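Local atomic coordinates of coclaurine N-methyltransferase (PDB entry 6GKV), a protein that catalyses transfer of a methyl group from S-adenosyl-L-methionine to the ring nitrogen of coclaurine and related tetrahydroisoquinolines in plant alkaloid biosynthesis. Residues D242-W245 and F246-Y249; I258-A261 and S262-L265. All coordinates share one frame; numbering follows the deposited sequence.

Interaction 1 (D242-W245 and F246-Y249); sequences DDDW and FTEY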
loop_
_atom_site.group_PDB
_atom_site.type_symbol
_atom_site.label_atom_id
_atom_site.label_comp_id
_atom_site.label_asym_id
_atom_site.label_seq_id
_atom_site.Cartn_x
_atom_site.Cartn_y
_atom_site.Cartn_z
ATOM N N ASP A 242 -10.167 -16.191 -23.747
ATOM C CA ASP A 242 -10.323 -16.008 -25.183
ATOM C C ASP A 242 -11.414 -15.002 -25.553
ATOM O O ASP A 242 -11.298 -14.310 -26.566
ATOM C CB ASP A 242 -10.613 -17.352 -25.845
ATOM C CG ASP A 242 -9.449 -18.312 -25.734
ATOM O OD1 ASP A 242 -8.444 -18.100 -26.446
ATOM O OD2 ASP A 242 -9.533 -19.267 -24.931
ATOM N N ASP A 243 -12.461 -14.913 -24.730
ATOM C CA ASP A 243 -13.549 -13.970 -24.974
ATOM C C ASP A 243 -13.185 -12.521 -24.637
ATOM O O ASP A 243 -13.964 -11.608 -24.905
ATOM C CB ASP A 243 -14.805 -14.386 -24.205
ATOM C CG ASP A 243 -15.437 -15.663 -24.759
ATOM O OD1 ASP A 243 -14.906 -16.763 -24.503
ATOM O OD2 ASP A 243 -16.466 -15.567 -25.462
ATOM N N ASP A 244 -12.005 -12.319 -24.050
ATOM C CA ASP A 244 -11.481 -10.978 -23.763
ATOM C C ASP A 244 -10.841 -10.388 -25.014
ATOM O O ASP A 244 -9.689 -10.689 -25.337
ATOM C CB ASP A 244 -10.465 -11.033 -22.616
ATOM C CG ASP A 244 -9.876 -9.658 -22.242
ATOM O OD1 ASP A 244 -10.273 -8.618 -22.819
ATOM O OD2 ASP A 244 -9.002 -9.628 -21.339
ATOM N N TRP A 245 -11.599 -9.546 -25.706
ATOM C CA TRP A 245 -11.114 -8.856 -26.894
ATOM C C TRP A 245 -10.534 -7.487 -26.536
ATOM O O TRP A 245 -9.761 -6.916 -27.303
ATOM C CB TRP A 245 -12.249 -8.698 -27.925
ATOM C CG TRP A 245 -13.354 -7.901 -27.398
ATOM C CD1 TRP A 245 -14.436 -8.365 -26.700
ATOM C CD2 TRP A 245 -13.491 -6.487 -27.452
ATOM N NE1 TRP A 245 -15.249 -7.315 -26.321
ATOM C CE2 TRP A 245 -14.682 -6.125 -26.779
ATOM C CE3 TRP A 245 -12.720 -5.450 -28.016
ATOM C CZ2 TRP A 245 -15.138 -4.818 -26.637
ATOM C CZ3 TRP A 245 -13.169 -4.122 -27.888
ATOM C CH2 TRP A 245 -14.359 -3.821 -27.192
ATOM N N PHE A 246 -10.888 -6.971 -25.361
ATOM C CA PHE A 246 -10.563 -5.589 -24.978
ATOM C C PHE A 246 -9.093 -5.394 -24.572
ATOM O O PHE A 246 -8.480 -4.338 -24.828
ATOM C CB PHE A 246 -11.492 -5.145 -23.825
ATOM C CG PHE A 246 -11.176 -3.764 -23.264
ATOM C CD1 PHE A 246 -11.556 -2.616 -23.944
ATOM C CD2 PHE A 246 -10.531 -3.624 -22.050
ATOM C CE1 PHE A 246 -11.271 -1.358 -23.439
ATOM C CE2 PHE A 246 -10.235 -2.377 -21.555
ATOM C CZ PHE A 246 -10.613 -1.245 -22.248
ATOM N N THR A 247 -8.521 -6.401 -23.925
ATOM C CA THR A 247 -7.197 -6.219 -23.341
ATOM C C THR A 247 -6.146 -5.937 -24.413
ATOM O O THR A 247 -5.260 -5.111 -24.207
ATOM C CB THR A 247 -6.783 -7.441 -22.499
ATOM O OG1 THR A 247 -7.757 -7.647 -21.464
ATOM C CG2 THR A 247 -5.440 -7.204 -21.851
ATOM N N GLU A 248 -6.257 -6.585 -25.574
ATOM C CA GLU A 248 -5.294 -6.336 -26.656
ATOM C C GLU A 248 -5.806 -5.446 -27.786
ATOM O O GLU A 248 -5.100 -5.222 -28.759
ATOM C CB GLU A 248 -4.814 -7.658 -27.237
ATOM C CG GLU A 248 -3.730 -8.300 -26.411
ATOM C CD GLU A 248 -3.504 -9.747 -26.766
ATOM O OE1 GLU A 248 -4.166 -10.231 -27.706
ATOM O OE2 GLU A 248 -2.678 -10.403 -26.096
ATOM N N TYR A 249 -7.032 -4.953 -27.654
ATOM C CA TYR A 249 -7.637 -4.024 -28.613
ATOM C C TYR A 249 -6.723 -2.839 -28.944
ATOM O O TYR A 249 -6.572 -2.500 -30.100
ATOM C CB TYR A 249 -8.963 -3.534 -28.031
ATOM C CG TYR A 249 -9.850 -2.546 -28.786
ATOM C CD1 TYR A 249 -10.078 -2.625 -30.178
ATOM C CD2 TYR A 249 -10.570 -1.598 -28.066
ATOM C CE1 TYR A 249 -10.965 -1.720 -30.814
ATOM C CE2 TYR A 249 -11.440 -0.712 -28.676
ATOM C CZ TYR A 249 -11.648 -0.769 -30.038
ATOM O OH TYR A 249 -12.540 0.151 -30.568
HETATM O O HOH W 1 -7.756 -9.116 -25.799
#
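W245 drives an edge of its indole into the face of the Y249 ring, a T-shaped pair with planes at 72° and the six-membered ring centroid of W245 5.2 Å from the Y249 centroid. The corner that leads is W245 CZ3, which comes within 3.6 Å of Y249 CD2, offset toward the rim of the phenol ring. With W245 CG set between the backbone N and the carbonyl carbon (chi1 61°), the indole lies back over the chain that follows it, and F246 CB sits almost on the ring normal, a CH-pi contact 4.3 Å from the centroid of the six-membered ring of W245. The bend is largely buried, in the loop between strands 235-236 and 257-258 of this CFA/CMAS-family methyltransferase: helix 2-16 supplies I7, L10 and L11 to the indole, and helix 21-39 supplies I28. Polar contacts gather at D244, whose side chain crosses that of T247 at about a right angle. T247 N donates to D244 OD1 over 3.0 Å from above the carboxylate plane, while the bond from F246 N to the same oxygen, which would make an Asx turn, is weak. A water bridges D244 O to E248 N, 3.0 Å from the latter.

Interaction 2 (I258-A261 and S262-L265); sequences IPSA and SFFL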
loop_
_atom_site.group_PDB
_atom_site.type_symbol
_atom_site.label_atom_id
_atom_site.label_comp_id
_atom_site.label_asym_id
_atom_site.label_seq_id
_atom_site.Cartn_x
_atom_site.Cartn_y
_atom_site.Cartn_z
ATOM N N ILE A 258 -0.794 -2.908 -15.581
ATOM C CA ILE A 258 -1.620 -2.036 -14.745
ATOM C C ILE A 258 -1.263 -2.248 -13.278
ATOM O O ILE A 258 -1.641 -3.275 -12.689
ATOM C CB ILE A 258 -3.124 -2.296 -14.940
ATOM C CG1 ILE A 258 -3.464 -2.287 -16.428
ATOM C CG2 ILE A 258 -3.947 -1.270 -14.155
ATOM C CD1 ILE A 258 -3.241 -0.941 -17.088
ATOM N N PRO A 259 -0.503 -1.305 -12.694
ATOM C CA PRO A 259 -0.149 -1.467 -11.274
ATOM C C PRO A 259 -1.325 -1.142 -10.334
ATOM O O PRO A 259 -2.265 -0.452 -10.711
ATOM C CB PRO A 259 1.026 -0.471 -11.072
ATOM C CG PRO A 259 1.247 0.231 -12.423
ATOM C CD PRO A 259 0.008 -0.037 -13.263
ATOM N N SER A 260 -1.289 -1.675 -9.125
ATOM C CA SER A 260 -2.126 -1.156 -8.041
ATOM C C SER A 260 -1.675 0.237 -7.702
ATOM O O SER A 260 -0.533 0.615 -7.982
ATOM C CB SER A 260 -2.016 -2.032 -6.804
ATOM O OG SER A 260 -0.640 -2.148 -6.472
ATOM N N ALA A 261 -2.554 1.001 -7.075
ATOM C CA ALA A 261 -2.156 2.320 -6.598
ATOM C C ALA A 261 -1.021 2.199 -5.575
ATOM O O ALA A 261 -0.205 3.107 -5.453
ATOM C CB ALA A 261 -3.342 3.058 -6.014
ATOM N N SER A 262 -0.957 1.064 -4.876
ATOM C CA SER A 262 0.065 0.802 -3.844
ATOM C C SER A 262 1.385 0.236 -4.348
ATOM O O SER A 262 2.249 -0.103 -3.541
ATOM C CB SER A 262 -0.476 -0.198 -2.826
ATOM O OG SER A 262 -0.470 -1.504 -3.408
ATOM N N PHE A 263 1.533 0.103 -5.661
ATOM C CA PHE A 263 2.483 -0.869 -6.216
ATOM C C PHE A 263 3.947 -0.532 -5.940
ATOM O O PHE A 263 4.724 -1.393 -5.526
ATOM C CB PHE A 263 2.267 -1.038 -7.744
ATOM C CG PHE A 263 2.684 -2.397 -8.260
ATOM C CD1 PHE A 263 2.013 -3.540 -7.844
ATOM C CD2 PHE A 263 3.736 -2.535 -9.145
ATOM C CE1 PHE A 263 2.394 -4.799 -8.308
ATOM C CE2 PHE A 263 4.136 -3.798 -9.620
ATOM C CZ PHE A 263 3.484 -4.923 -9.196
ATOM N N PHE A 264 4.319 0.722 -6.139
ATOM C CA PHE A 264 5.709 1.089 -6.040
ATOM C C PHE A 264 6.112 1.344 -4.609
ATOM O O PHE A 264 7.285 1.539 -4.317
ATOM C CB PHE A 264 5.972 2.278 -6.940
ATOM C CG PHE A 264 5.672 1.977 -8.373
ATOM C CD1 PHE A 264 6.421 1.033 -9.054
ATOM C CD2 PHE A 264 4.619 2.591 -9.031
ATOM C CE1 PHE A 264 6.144 0.710 -10.387
ATOM C CE2 PHE A 264 4.338 2.280 -10.355
ATOM C CZ PHE A 264 5.100 1.332 -11.034
ATOM N N LEU A 265 5.136 1.276 -3.705
ATOM C CA LEU A 265 5.427 1.224 -2.288
ATOM C C LEU A 265 6.258 -0.027 -1.995
ATOM O O LEU A 265 6.894 -0.138 -0.938
ATOM C CB LEU A 265 4.134 1.218 -1.457
ATOM C CG LEU A 265 3.194 2.434 -1.594
ATOM C CD1 LEU A 265 2.001 2.320 -0.666
ATOM C CD2 LEU A 265 3.916 3.771 -1.371
#
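S260 and F263 close a type I beta turn, in which F263 N donates to S260 O over 3.1 Å. The turn leads from strand 257-258 into a 3-10 segment at F264 and L265, whose start is marked by a bond from L265 N back to S262 O. On its flank, backbone hydrogen bonds between P259 and H230 and between A261 and H230 fasten it to strand 221-230 of the Rossmann-type sheet.

A second hydrogen bond joins side chains: the hydroxyls S260 OG and S262 OG lie 3.1 Å apart. S260 OG stands between its backbone N and carbonyl carbon (chi1 54°), which turns the hydroxyl forward over the turn toward both S262 and the ring of F263.

The apolar contacts run alongside. P259 CB packs against F263 CB at 3.6 Å, and P259 CG approaches F264 CZ at 4.2 Å. F263 reaches on to L54, T55 and L58 of helix 44-58, whereas F264 makes edge-to-face pairs with F200, Y206 and H227. Cut back to an alanine, F263 would probably keep only its CB against P259 and open a gap against helix 44-58. At the other end, A261 packs on Y44 of the second subunit.

Aromatic and polar groups meet where S260 OG lies at the edge of the F263 ring, near its plane, 3.3 Å from F263 CD1.

In the fold
From the N terminus, helices 2-16 and 21-39 come first and later receive interaction 1. The chain then builds most of the Rossmann-type sheet before the short strands 235-236 and 257-258, which pair antiparallel; interaction 1 is a local bend in the loop between them. Interaction 2 follows strand 257-258, so the two stand in series, neither nesting nor crossing, with centres 23 Å apart and nearest atoms about 8 Å apart. Interaction 1 ties this loop to the N-terminal helices and helix 313-335; interaction 2 joins helix 44-58 to strand 221-230 and reaches the second subunit. Both lie near the pocket that holds N-methylheliamine, to which I258 of interaction 2 contributes directly.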